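PDB 3OBK: delta-aminolevulinic acid dehydratase from Toxoplasma gondii ME49, which catalyses the condensation of two molecules of 5-aminolevulinic acid to porphobilinogen, an early step of tetrapyrrole biosynthesis. Local coordinates for the interface of chains A and B. Numbering follows the deposited sequence. Chains: chain A/B, Delta-aminolevulinic acid dehydratase.

The interface of chains A and B. Residues chain A 163, 192, 195-196, 199; chain B 5-7.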
loop_
_atom_site.group_PDB
_atom_site.type_symbol
_atom_site.label_atom_id
_atom_site.label_comp_id
_atom_site.label_asym_id
_atom_site.label_seq_id
_atom_site.Cartn_x
_atom_site.Cartn_y
_atom_site.Cartn_z
ATOM N N HIS A 163 6.987 29.146 -26.239
ATOM C CA HIS A 163 6.254 29.882 -27.276
ATOM C C HIS A 163 6.613 29.363 -28.681
ATOM O O HIS A 163 5.711 29.113 -29.491
ATOM C CB HIS A 163 6.539 31.374 -27.149
ATOM C CG HIS A 163 5.638 32.255 -27.970
ATOM N ND1 HIS A 163 4.360 31.886 -28.361
ATOM C CD2 HIS A 163 5.819 33.522 -28.422
ATOM C CE1 HIS A 163 3.804 32.881 -29.034
ATOM N NE2 HIS A 163 4.662 33.889 -29.071
ATOM N N ALA A 192 0.995 23.939 -22.363
ATOM C CA ALA A 192 0.986 25.115 -23.210
ATOM C C ALA A 192 0.688 24.671 -24.627
ATOM O O ALA A 192 -0.127 25.305 -25.343
ATOM C CB ALA A 192 2.317 25.864 -23.133
ATOM N N GLU A 195 -3.030 23.637 -25.124
ATOM C CA GLU A 195 -4.031 24.689 -25.171
ATOM C C GLU A 195 -3.973 25.382 -26.499
ATOM O O GLU A 195 -5.016 25.718 -27.047
ATOM C CB GLU A 195 -3.810 25.715 -24.063
ATOM C CG GLU A 195 -5.011 26.595 -23.797
ATOM C CD GLU A 195 -4.784 27.640 -22.682
ATOM O OE1 GLU A 195 -4.764 27.243 -21.494
ATOM O OE2 GLU A 195 -4.678 28.854 -23.006
ATOM N N SER A 196 -2.754 25.593 -26.993
ATOM C CA SER A 196 -2.506 26.135 -28.317
ATOM C C SER A 196 -3.151 25.274 -29.386
ATOM O O SER A 196 -3.867 25.787 -30.262
ATOM C CB SER A 196 -0.998 26.212 -28.591
ATOM O OG SER A 196 -0.346 27.024 -27.627
ATOM N N MET A 199 -7.025 25.609 -29.039
ATOM C CA MET A 199 -7.514 26.877 -29.543
ATOM C C MET A 199 -7.450 26.939 -31.063
ATOM O O MET A 199 -8.222 27.675 -31.668
ATOM C CB MET A 199 -6.730 28.042 -28.962
ATOM C CG MET A 199 -7.088 28.376 -27.539
ATOM S SD MET A 199 -6.076 29.739 -26.910
ATOM C CE MET A 199 -4.413 29.252 -27.374
ATOM N N GLY B 5 -4.893 32.852 -24.635
ATOM C CA GLY B 5 -3.789 31.824 -24.703
ATOM C C GLY B 5 -3.071 31.579 -23.374
ATOM O O GLY B 5 -3.348 32.254 -22.396
ATOM N N PRO B 6 -2.127 30.615 -23.333
ATOM C CA PRO B 6 -1.473 30.263 -22.072
ATOM C C PRO B 6 -0.293 31.142 -21.654
ATOM O O PRO B 6 0.097 31.082 -20.500
ATOM C CB PRO B 6 -0.973 28.854 -22.342
ATOM C CG PRO B 6 -0.617 28.884 -23.767
ATOM C CD PRO B 6 -1.654 29.751 -24.430
ATOM N N LEU B 7 0.291 31.913 -22.566
ATOM C CA LEU B 7 1.397 32.801 -22.214
ATOM C C LEU B 7 0.936 34.193 -21.766
ATOM O O LEU B 7 0.043 34.792 -22.344
ATOM C CB LEU B 7 2.392 32.937 -23.366
ATOM C CG LEU B 7 3.178 31.661 -23.686
ATOM C CD1 LEU B 7 3.915 31.838 -25.001
ATOM C CD2 LEU B 7 4.137 31.353 -22.559
#
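Two flat groups are approached from above their planes here: the imidazole of A:His163 and the peptide joining B:Gly5 to B:Pro6. Methyl CD1 of B:Leu7 stands above the imidazole plane but overhangs the CG–ND1 edge, not the ring centre, with CD1 3.4 Å from ND1 of A:His163. The contact is apolar packing rather than a hydrogen bond, and CB of A:His163 extends the surface that this methyl touches. A:His163 faces the arm from helix 158-175 with CG anti to the backbone N (chi1 -168°), while B:Leu7 crosses it obliquely; a branched leucine suits the place because one methyl can rest at the rim of the ring and on CB.

Carboxylate oxygen OE2 of A:Glu195 comes tip-first over the face of the other flat group, 3.2 Å from the carbonyl carbon C of B:Gly5 and 3.1 Å from N of B:Pro6. A proline nitrogen in a peptide carries no hydrogen, so this is a close polar contact without a hydrogen bond; the partial positive charge of the carbonyl carbon may ease it. A:Glu195, with CG anti to the backbone N (chi1 -163°) and the chain extended beyond it, carries the carboxylate out to the arm, its plane turned steeply to the peptide. Off the CA edge of that peptide, on the same side, the thioether of A:Met199 bends at chi3 (-48°), so that SD and CE both touch CA of B:Gly5, CE at 3.8 Å. Glycine, without a side chain, lets the flexible thioether approach its backbone.

The B:Pro6 ring leans on helix 189-199, with CG 3.9 Å from O of A:Ala192. That carbonyl accepts a hydrogen bond from hydroxyl OG of A:Ser196 (2.9 Å), which arrives from above the carbonyl plane, and the small alanine leaves the helix surface low beneath the proline.

Proline's ring restricts phi to suit a local bend, before the chain straightens at B:Leu7. Here the N-terminal arm of chain B rests against two helices of chain A, and the two-fold twin contact embraces the partner in return, contributing to the dimer from which the octamer is built.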